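Local coordinates for citryl-CoA lyase (Hydrogenobacter thermophilus, PDB 6HXP), which cleaves citryl-CoA into acetyl-CoA and oxaloacetate, as a lyase of the citrate synthase family, at the interface of chains A and B and the interface of chains A and C. Sequence-based numbering; all coordinates share one arbitrary frame. Chains: chain A/B/C, Citryl-CoA lyase.

Contact 1: the interface of chains A and B. Residues chain A 252, 256-258; chain B 26, 30.
The side-chain oxygen OD1 of B:Asn30 accepts a hydrogen bond from the backbone N of A:Lys258 at 2.8 Å, a direct polar link between the C-terminal tail of chain A and chain B. The bond is bent, 134° at the hydrogen, with the donor above the carbonyl plane; A:Lys258 is poorly ordered, so it is to be read with caution. Beside it, A:Leu256 O approaches the same OD1 at 3.1 Å; both can only accept, so this is an unfavourable meeting. The amide is nevertheless held in this sense by its other end, since ND2 gives a straighter bond to B:Asp26 O in its own chain, 2.8 Å long. With CG anti to its carbonyl carbon (chi1 -70°), B:Asn30 turns its amide toward the tail, ND2 facing A:Lys257 CA. The A:Leu252 methyl CD1 rests on B:Asp26 O at 3.5 Å. Two waters join the chains at either end of the patch. One connects A:Leu252 N with the carboxylate oxygen OD2 of B:Asp26, the latter at 2.6 Å; the other joins A:Leu256 O and B:Asn30 O. A:Lys257 NZ stays 4.9 Å from B:Asp26 OD2, at most a long-range attraction. The site probably fastens the last ordered residues of one subunit's C-terminal tail onto its neighbour.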
loop_
_atom_site.group_PDB
_atom_site.type_symbol
_atom_site.label_atom_id
_atom_site.label_comp_id
_atom_site.label_asym_id
_atom_site.label_seq_id
_atom_site.Cartn_x
_atom_site.Cartn_y
_atom_site.Cartn_z
ATOM N N LEU A 252 -0.318 11.602 -35.238
ATOM C CA LEU A 252 1.029 12.061 -34.959
ATOM C C LEU A 252 1.517 12.814 -36.200
ATOM O O LEU A 252 1.107 12.487 -37.310
ATOM C CB LEU A 252 2.038 10.902 -34.828
ATOM C CG LEU A 252 2.183 10.184 -33.582
ATOM C CD1 LEU A 252 3.225 9.049 -33.749
ATOM C CD2 LEU A 252 2.596 11.114 -32.406
ATOM N N LEU A 256 7.186 11.477 -37.619
ATOM C CA LEU A 256 7.401 10.624 -36.453
ATOM C C LEU A 256 6.951 9.202 -36.713
ATOM O O LEU A 256 7.336 8.324 -35.966
ATOM C CB LEU A 256 6.671 11.170 -35.249
ATOM C CG LEU A 256 7.194 12.485 -34.679
ATOM C CD1 LEU A 256 6.433 12.824 -33.415
ATOM C CD2 LEU A 256 8.687 12.390 -34.339
ATOM N N LYS A 257 6.123 8.951 -37.731
ATOM C CA LYS A 257 5.668 7.593 -38.063
ATOM C C LYS A 257 6.803 6.873 -38.821
ATOM O O LYS A 257 6.846 6.842 -40.051
ATOM C CB LYS A 257 4.341 7.650 -38.856
ATOM C CG LYS A 257 3.167 8.292 -38.097
ATOM C CD LYS A 257 1.945 8.302 -39.013
ATOM C CE LYS A 257 0.828 9.140 -38.503
ATOM N NZ LYS A 257 -0.292 9.222 -39.481
ATOM N N LYS A 258 7.765 6.380 -38.050
ATOM C CA LYS A 258 8.971 5.639 -38.430
ATOM C C LYS A 258 9.915 6.502 -39.229
ATOM O O LYS A 258 10.614 7.302 -38.608
ATOM C CB LYS A 258 8.641 4.301 -39.108
ATOM C CG LYS A 258 8.057 3.309 -38.101
ATOM C CD LYS A 258 7.543 2.018 -38.737
ATOM C CE LYS A 258 7.706 0.825 -37.818
ATOM N NZ LYS A 258 7.240 -0.442 -38.449
ATOM N N ASP B 26 0.345 3.838 -32.678
ATOM C CA ASP B 26 1.243 4.689 -33.459
ATOM C C ASP B 26 2.384 5.220 -32.599
ATOM O O ASP B 26 3.431 5.572 -33.124
ATOM C CB ASP B 26 0.493 5.858 -34.098
ATOM C CG ASP B 26 -0.430 5.443 -35.244
ATOM O OD1 ASP B 26 -0.360 4.272 -35.678
ATOM O OD2 ASP B 26 -1.244 6.267 -35.656
ATOM N N ASN B 30 7.673 4.525 -32.126
ATOM C CA ASN B 30 7.932 5.857 -32.650
ATOM C C ASN B 30 8.320 6.871 -31.604
ATOM O O ASN B 30 9.063 7.792 -31.914
ATOM C CB ASN B 30 6.736 6.366 -33.439
ATOM C CG ASN B 30 6.608 5.578 -34.742
ATOM O OD1 ASN B 30 7.617 5.317 -35.426
ATOM N ND2 ASN B 30 5.377 5.280 -35.135
HETATM O O HOH W 1 9.797 8.175 -34.637
HETATM O O HOH W 2 -1.173 8.861 -35.508
#

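Contact 2: the interface of chains A and C. Residues chain A 76, 79-80, 232, 234-235; chain C 68-69, 94, 98-99.
A:Phe232 drives the rim of its ring into a corner made by C:Pro69 and C:His99, and this is the tight half of the contact. Its CE1 lies 3.5 Å from C:Pro69 CD, with the two side chains crossing at about a right angle. The same CE1 points onto a face of the C:His99 imidazole, 3.7 Å from CG, in an edge-to-face arrangement with the planes 63° apart. C:His99 turns that face to the phenyl because its CG is anti to the backbone N (chi1 -171°). Next to the rings, C:Ala98 N donates a backbone hydrogen bond of 2.9 Å to A:Gly80 O, and the C:Ala98 methyl packs on the same carbonyl group. C:Pro69 also packs on backbone: its CB is 3.4 Å from A:Lys234 O and from A:Ser76 O. Beyond this the contact becomes loose. C:Pro68 and A:Arg235 lose little surface, the arginine is poorly ordered, and its guanidinium bonds within its own chain, its NH2 to A:Phe232 O. A:Ser76 adds a CB brushing C:Pro69. An internal tie probably steadies the chain A segment next to the phenyl: A:Lys234 N donates to the hydroxyl OG of A:Ser79 at 3.0 Å, nearly straight at 168°.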
loop_
_atom_site.group_PDB
_atom_site.type_symbol
_atom_site.label_atom_id
_atom_site.label_comp_id
_atom_site.label_asym_id
_atom_site.label_seq_id
_atom_site.Cartn_x
_atom_site.Cartn_y
_atom_site.Cartn_z
ATOM N N SER A 76 -11.374 -3.344 -5.172
ATOM C CA SER A 76 -10.768 -3.247 -6.510
ATOM C C SER A 76 -9.382 -3.906 -6.482
ATOM O O SER A 76 -9.064 -4.681 -7.384
ATOM C CB SER A 76 -10.649 -1.793 -6.976
ATOM O OG SER A 76 -11.951 -1.248 -7.101
ATOM N N SER A 79 -9.943 -7.556 -6.444
ATOM C CA SER A 79 -10.395 -7.946 -7.792
ATOM C C SER A 79 -9.216 -8.152 -8.776
ATOM O O SER A 79 -9.310 -8.943 -9.742
ATOM C CB SER A 79 -11.373 -6.911 -8.327
ATOM O OG SER A 79 -12.105 -7.429 -9.448
ATOM N N GLY A 80 -8.123 -7.413 -8.561
ATOM C CA GLY A 80 -6.932 -7.579 -9.369
ATOM C C GLY A 80 -6.233 -8.921 -9.133
ATOM O O GLY A 80 -5.311 -9.282 -9.882
ATOM N N PHE A 232 -11.313 -9.750 -11.486
ATOM C CA PHE A 232 -11.379 -8.680 -12.462
ATOM C C PHE A 232 -12.795 -8.170 -12.698
ATOM O O PHE A 232 -13.006 -7.389 -13.623
ATOM C CB PHE A 232 -10.691 -9.077 -13.791
ATOM C CG PHE A 232 -9.933 -7.945 -14.463
ATOM C CD1 PHE A 232 -8.818 -7.382 -13.869
ATOM C CD2 PHE A 232 -10.341 -7.449 -15.691
ATOM C CE1 PHE A 232 -8.108 -6.362 -14.506
ATOM C CE2 PHE A 232 -9.598 -6.456 -16.348
ATOM C CZ PHE A 232 -8.512 -5.890 -15.729
ATOM N N LYS A 234 -14.330 -5.960 -10.884
ATOM C CA LYS A 234 -14.400 -4.531 -10.536
ATOM C C LYS A 234 -13.642 -3.699 -11.559
ATOM O O LYS A 234 -12.445 -3.405 -11.434
ATOM C CB LYS A 234 -13.871 -4.259 -9.128
ATOM C CG LYS A 234 -14.719 -4.950 -8.070
ATOM C CD LYS A 234 -16.209 -4.521 -8.104
ATOM C CE LYS A 234 -17.070 -5.047 -6.966
ATOM N NZ LYS A 234 -17.408 -6.473 -7.167
ATOM N N ARG A 235 -14.349 -3.393 -12.617
ATOM C CA ARG A 235 -13.826 -2.605 -13.725
ATOM C C ARG A 235 -14.979 -1.806 -14.268
ATOM O O ARG A 235 -16.143 -2.240 -14.165
ATOM C CB ARG A 235 -13.210 -3.496 -14.805
ATOM C CG ARG A 235 -14.188 -4.436 -15.499
ATOM C CD ARG A 235 -13.474 -5.200 -16.606
ATOM N NE ARG A 235 -14.421 -6.004 -17.384
ATOM C CZ ARG A 235 -14.781 -7.252 -17.089
ATOM N NH1 ARG A 235 -15.662 -7.892 -17.847
ATOM N NH2 ARG A 235 -14.256 -7.872 -16.040
ATOM N N PRO C 68 -9.724 0.041 -15.448
ATOM C CA PRO C 68 -9.155 -1.103 -14.738
ATOM C C PRO C 68 -9.178 -0.913 -13.227
ATOM O O PRO C 68 -9.132 0.205 -12.755
ATOM C CB PRO C 68 -7.725 -1.177 -15.229
ATOM C CG PRO C 68 -7.561 -0.206 -16.323
ATOM C CD PRO C 68 -8.750 0.712 -16.343
ATOM N N PRO C 69 -9.145 -2.008 -12.474
ATOM C CA PRO C 69 -9.181 -1.877 -11.000
ATOM C C PRO C 69 -7.996 -1.098 -10.430
ATOM O O PRO C 69 -8.141 -0.498 -9.371
ATOM C CB PRO C 69 -9.222 -3.323 -10.492
ATOM C CG PRO C 69 -8.845 -4.183 -11.635
ATOM C CD PRO C 69 -9.218 -3.420 -12.899
ATOM N N ALA C 94 -2.980 -3.203 -7.149
ATOM C CA ALA C 94 -4.008 -3.931 -7.891
ATOM C C ALA C 94 -3.459 -4.837 -8.961
ATOM O O ALA C 94 -4.224 -5.635 -9.513
ATOM C CB ALA C 94 -4.978 -2.942 -8.555
ATOM N N ALA C 98 -4.763 -11.434 -11.727
ATOM C CA ALA C 98 -5.682 -11.166 -12.827
ATOM C C ALA C 98 -5.392 -9.845 -13.555
ATOM O O ALA C 98 -6.118 -9.464 -14.485
ATOM C CB ALA C 98 -7.101 -11.128 -12.281
ATOM N N HIS C 99 -4.347 -9.127 -13.151
ATOM C CA HIS C 99 -4.020 -7.814 -13.660
ATOM C C HIS C 99 -2.501 -7.623 -13.655
ATOM O O HIS C 99 -1.968 -6.624 -13.184
ATOM C CB HIS C 99 -4.782 -6.766 -12.828
ATOM C CG HIS C 99 -4.749 -5.340 -13.308
ATOM N ND1 HIS C 99 -4.647 -5.022 -14.662
ATOM C CD2 HIS C 99 -4.967 -4.201 -12.621
ATOM C CE1 HIS C 99 -4.777 -3.695 -14.723
ATOM N NE2 HIS C 99 -4.935 -3.160 -13.530
#

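Contact 3: the interface of chains A and C. Residues chain A 73, 77, 86, 90, 93; chain C 73, 77, 90, 93-94.
The main-chain oxygen of C:Leu93 is touched by two methyls of chain A, CG1 of A:Val77 at 3.8 Å and CG1 of A:Val86 at 4.0 Å. These are van der Waals contacts: no nitrogen or oxygen of one chain comes within bonding reach of the other, and the side chains in contact are all apolar, packing on each other and on backbone carbonyls. Helices 69-79 and 84-93 of both subunits meet here about the two-fold axis, in the helical dimer core typical of the citrate synthase family. A:Val77 is a two-pronged wedge. Its CG1, anti to the backbone N (chi1 166°), points to the end of the C:Leu93 helix and also meets that leucine's CB. Its CG2 goes the other way, 3.7 Å from C:Ala90 O and 3.7 Å from the C:Ala73 CB, with the C:Ala94 methyl nearby. The small alanines probably let the helices approach closely enough for both prongs to be used. An alanine at A:Val77 would probably leave a gap against C:Leu93 and C:Ala90 and deprive the C:Ala73 methyl of its mate. By symmetry C:Val77 wedges into chain A in the same way. CD2 of C:Leu93 reaches outward to CG1 of A:Val86, while CD1 turns inward to the A:Ala90 methyl CB at 4.0 Å. At the axis A:Leu93 and C:Leu93 reach toward each other tip to tip, their CD1 methyls 4.0 Å apart.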
loop_
_atom_site.group_PDB
_atom_site.type_symbol
_atom_site.label_atom_id
_atom_site.label_comp_id
_atom_site.label_asym_id
_atom_site.label_seq_id
_atom_site.Cartn_x
_atom_site.Cartn_y
_atom_site.Cartn_z
ATOM N N ALA A 73 -11.548 0.898 -2.946
ATOM C CA ALA A 73 -10.118 0.594 -3.187
ATOM C C ALA A 73 -9.763 -0.821 -2.757
ATOM O O ALA A 73 -9.086 -1.555 -3.476
ATOM C CB ALA A 73 -9.220 1.608 -2.484
ATOM N N VAL A 77 -8.570 -3.664 -5.454
ATOM C CA VAL A 77 -7.285 -4.348 -5.341
ATOM C C VAL A 77 -7.479 -5.873 -5.215
ATOM O O VAL A 77 -6.798 -6.633 -5.882
ATOM C CB VAL A 77 -6.473 -3.736 -4.200
ATOM C CG1 VAL A 77 -5.301 -4.614 -3.812
ATOM C CG2 VAL A 77 -5.974 -2.357 -4.629
ATOM N N VAL A 86 -3.387 -7.615 1.159
ATOM C CA VAL A 86 -3.110 -6.584 0.176
ATOM C C VAL A 86 -4.357 -5.732 -0.081
ATOM O O VAL A 86 -4.295 -4.499 -0.093
ATOM C CB VAL A 86 -2.555 -7.221 -1.094
ATOM C CG1 VAL A 86 -2.337 -6.178 -2.200
ATOM C CG2 VAL A 86 -1.266 -7.990 -0.839
ATOM N N ALA A 90 -4.920 -1.673 0.990
ATOM C CA ALA A 90 -5.359 -0.642 0.049
ATOM C C ALA A 90 -6.501 0.169 0.610
ATOM O O ALA A 90 -6.568 1.387 0.436
ATOM C CB ALA A 90 -5.763 -1.297 -1.262
ATOM N N LEU A 93 -5.100 2.693 3.069
ATOM C CA LEU A 93 -4.509 3.832 2.382
ATOM C C LEU A 93 -5.506 4.906 2.106
ATOM O O LEU A 93 -5.129 6.064 2.061
ATOM C CB LEU A 93 -3.892 3.411 1.049
ATOM C CG LEU A 93 -2.660 2.515 1.145
ATOM C CD1 LEU A 93 -2.191 2.129 -0.280
ATOM C CD2 LEU A 93 -1.544 3.186 1.932
ATOM N N ALA C 73 -8.695 1.920 -7.972
ATOM C CA ALA C 73 -8.076 1.939 -6.626
ATOM C C ALA C 73 -7.235 3.187 -6.410
ATOM O O ALA C 73 -7.314 3.838 -5.369
ATOM C CB ALA C 73 -7.240 0.684 -6.394
ATOM N N VAL C 77 -8.223 6.002 -3.603
ATOM C CA VAL C 77 -7.307 6.380 -2.530
ATOM C C VAL C 77 -6.982 7.886 -2.584
ATOM O O VAL C 77 -7.011 8.556 -1.566
ATOM C CB VAL C 77 -6.071 5.482 -2.565
ATOM C CG1 VAL C 77 -4.948 6.041 -1.716
ATOM C CG2 VAL C 77 -6.455 4.087 -2.074
ATOM N N ALA C 90 -1.420 2.555 -4.409
ATOM C CA ALA C 90 -2.645 1.756 -4.365
ATOM C C ALA C 90 -2.956 1.147 -5.711
ATOM O O ALA C 90 -3.393 0.000 -5.809
ATOM C CB ALA C 90 -3.797 2.628 -3.895
ATOM N N LEU C 93 -0.731 -1.882 -6.213
ATOM C CA LEU C 93 -1.226 -3.034 -5.476
ATOM C C LEU C 93 -2.207 -3.832 -6.266
ATOM O O LEU C 93 -2.292 -5.031 -6.064
ATOM C CB LEU C 93 -1.910 -2.604 -4.178
ATOM C CG LEU C 93 -0.992 -2.007 -3.115
ATOM C CD1 LEU C 93 -1.837 -1.569 -1.892
ATOM C CD2 LEU C 93 0.101 -2.985 -2.710
ATOM N N ALA C 94 -2.980 -3.203 -7.149
ATOM C CA ALA C 94 -4.008 -3.931 -7.891
ATOM C C ALA C 94 -3.459 -4.837 -8.961
ATOM O O ALA C 94 -4.224 -5.635 -9.513
ATOM C CB ALA C 94 -4.978 -2.942 -8.555
#

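Contact 4: the interface of chains A and B. Residues chain A 22, 26-27, 30-31, 45; chain B 250-253, 256.
The guanidinium of B:Arg250 lies over one face of the A:Tyr22 ring in a cation-pi contact, NE 3.7 Å from the ring centroid. The two planes are only 20° apart, so the groups nearly stack, with CZ of the arginine 3.4 Å from CE2 of the tyrosine. B:Arg250 starts with CG between the backbone N and carbonyl carbon (chi1 45°) and then runs extended to NE, which lays the chain across the ring. B:Glu251 passes the ring edge with its backbone. Apolar packing centres on B:Leu252, whose CD2 inserts among A:Tyr22 CD1 and A:Leu27 CD2, each 3.8 Å away, and the methyls of A:Leu45. A:Leu45 also meets B:Pro253 tip to tip, CD1 to CD at 3.8 Å, while B:Leu256 packs more distantly on A:Leu31. An alanine at A:Tyr22 would probably leave the guanidinium without its aromatic partner and open a gap beside B:Leu252. A water held by B:Leu252 N is shared by B:Glu251 OE2, 3.0 Å from it, and A:Asp26 OD2; these like-charged carboxylates stay 4.2 Å apart, OE2 to OD2, and the water may soften their repulsion. Together these contacts probably anchor the C-terminal arm of chain B on strand 22-23, helix 24-27 and the loop residues A:Leu31 and A:Leu45.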
loop_
_atom_site.group_PDB
_atom_site.type_symbol
_atom_site.label_atom_id
_atom_site.label_comp_id
_atom_site.label_asym_id
_atom_site.label_seq_id
_atom_site.Cartn_x
_atom_site.Cartn_y
_atom_site.Cartn_z
ATOM N N TYR A 22 3.711 -5.678 30.438
ATOM C CA TYR A 22 2.912 -6.812 30.910
ATOM C C TYR A 22 3.151 -8.035 30.051
ATOM O O TYR A 22 3.187 -7.920 28.821
ATOM C CB TYR A 22 1.417 -6.473 30.881
ATOM C CG TYR A 22 1.003 -5.388 31.866
ATOM C CD1 TYR A 22 0.904 -5.653 33.225
ATOM C CD2 TYR A 22 0.728 -4.102 31.436
ATOM C CE1 TYR A 22 0.568 -4.643 34.137
ATOM C CE2 TYR A 22 0.371 -3.095 32.322
ATOM C CZ TYR A 22 0.302 -3.365 33.682
ATOM O OH TYR A 22 -0.028 -2.400 34.597
ATOM N N ASP A 26 -0.266 -13.338 30.079
ATOM C CA ASP A 26 -1.173 -13.017 31.180
ATOM C C ASP A 26 -2.327 -12.140 30.706
ATOM O O ASP A 26 -3.376 -12.120 31.332
ATOM C CB ASP A 26 -0.439 -12.325 32.329
ATOM C CG ASP A 26 0.495 -13.251 33.107
ATOM O OD1 ASP A 26 0.446 -14.480 32.885
ATOM O OD2 ASP A 26 1.298 -12.738 33.885
ATOM N N LEU A 27 -2.150 -11.368 29.636
ATOM C CA LEU A 27 -3.233 -10.544 29.113
ATOM C C LEU A 27 -4.234 -11.417 28.389
ATOM O O LEU A 27 -5.447 -11.175 28.482
ATOM C CB LEU A 27 -2.679 -9.523 28.139
ATOM C CG LEU A 27 -1.602 -8.528 28.663
ATOM C CD1 LEU A 27 -1.210 -7.552 27.586
ATOM C CD2 LEU A 27 -2.080 -7.818 29.888
ATOM N N ASN A 30 -7.606 -12.579 29.922
ATOM C CA ASN A 30 -7.884 -11.703 31.050
ATOM C C ASN A 30 -8.292 -10.304 30.665
ATOM O O ASN A 30 -9.048 -9.681 31.397
ATOM C CB ASN A 30 -6.692 -11.649 31.994
ATOM C CG ASN A 30 -6.546 -12.988 32.714
ATOM O OD1 ASN A 30 -7.548 -13.576 33.166
ATOM N ND2 ASN A 30 -5.309 -13.425 32.906
ATOM N N LEU A 31 -7.787 -9.782 29.564
ATOM C CA LEU A 31 -8.216 -8.470 29.066
ATOM C C LEU A 31 -9.040 -8.687 27.791
ATOM O O LEU A 31 -8.790 -9.631 27.017
ATOM C CB LEU A 31 -7.012 -7.607 28.625
ATOM C CG LEU A 31 -6.164 -6.935 29.665
ATOM C CD1 LEU A 31 -5.286 -5.862 29.048
ATOM C CD2 LEU A 31 -6.926 -6.413 30.814
ATOM N N LEU A 45 -2.974 0.389 31.727
ATOM C CA LEU A 45 -4.259 -0.283 31.699
ATOM C C LEU A 45 -5.379 0.744 31.773
ATOM O O LEU A 45 -5.294 1.787 32.437
ATOM C CB LEU A 45 -4.385 -1.221 32.926
ATOM C CG LEU A 45 -3.439 -2.424 32.927
ATOM C CD1 LEU A 45 -3.460 -3.085 34.326
ATOM C CD2 LEU A 45 -3.806 -3.426 31.861
ATOM N N ARG B 250 6.173 -5.852 34.681
ATOM C CA ARG B 250 5.300 -5.643 35.805
ATOM C C ARG B 250 4.177 -6.639 35.739
ATOM O O ARG B 250 3.773 -7.094 34.688
ATOM C CB ARG B 250 4.747 -4.232 35.773
ATOM C CG ARG B 250 4.282 -3.862 34.370
ATOM C CD ARG B 250 3.890 -2.465 34.338
ATOM N NE ARG B 250 3.489 -1.962 33.016
ATOM C CZ ARG B 250 2.817 -0.826 32.892
ATOM N NH1 ARG B 250 2.569 -0.073 33.975
ATOM N NH2 ARG B 250 2.445 -0.389 31.684
ATOM N N GLU B 251 3.679 -7.025 36.922
ATOM C CA GLU B 251 2.580 -7.954 37.003
ATOM C C GLU B 251 1.256 -7.262 36.819
ATOM O O GLU B 251 1.077 -6.112 37.272
ATOM C CB GLU B 251 2.587 -8.584 38.420
ATOM C CG GLU B 251 3.777 -9.462 38.724
ATOM C CD GLU B 251 3.810 -10.791 38.004
ATOM O OE1 GLU B 251 4.902 -11.401 37.970
ATOM O OE2 GLU B 251 2.749 -11.243 37.516
ATOM N N LEU B 252 0.287 -7.949 36.238
ATOM C CA LEU B 252 -1.068 -7.433 36.226
ATOM C C LEU B 252 -1.562 -7.424 37.675
ATOM O O LEU B 252 -1.143 -8.264 38.466
ATOM C CB LEU B 252 -2.060 -8.380 35.518
ATOM C CG LEU B 252 -2.198 -8.365 34.080
ATOM C CD1 LEU B 252 -3.222 -9.443 33.641
ATOM C CD2 LEU B 252 -2.631 -6.972 33.539
ATOM N N PRO B 253 -2.553 -6.596 38.009
ATOM C CA PRO B 253 -3.219 -6.738 39.302
ATOM C C PRO B 253 -3.746 -8.166 39.468
ATOM O O PRO B 253 -4.275 -8.758 38.521
ATOM C CB PRO B 253 -4.369 -5.756 39.224
ATOM C CG PRO B 253 -3.951 -4.782 38.205
ATOM C CD PRO B 253 -3.161 -5.530 37.205
ATOM N N LEU B 256 -7.204 -9.385 38.192
ATOM C CA LEU B 256 -7.410 -9.529 36.753
ATOM C C LEU B 256 -6.937 -10.878 36.254
ATOM O O LEU B 256 -7.312 -11.259 35.163
ATOM C CB LEU B 256 -6.694 -8.435 35.997
ATOM C CG LEU B 256 -7.240 -7.021 36.174
ATOM C CD1 LEU B 256 -6.490 -6.074 35.262
ATOM C CD2 LEU B 256 -8.732 -6.953 35.827
HETATM O O HOH W 3 -9.776 -10.749 33.933
HETATM O O HOH W 4 1.186 -10.432 35.078
#

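Contacts 1 and 4 are overlapping parts of the two symmetry-related halves of the A-B interface, their C-alpha centres about 71 Å apart: each subunit lends its C-terminal tail to the region of helix 24-27 in the other, a reciprocal exchange of arms that is likely to help hold the tetramer together. Contacts 2 and 3 lie about 10 Å apart in the A-C interface, share C:Ala94 and both draw on helix 69-79, so the apolar helix core passes directly into its flanking contact. They are some 32 to 45 Å from contacts 1 and 4. Chain A thus uses separate surfaces for two partners, consistent with dimers joined by arms.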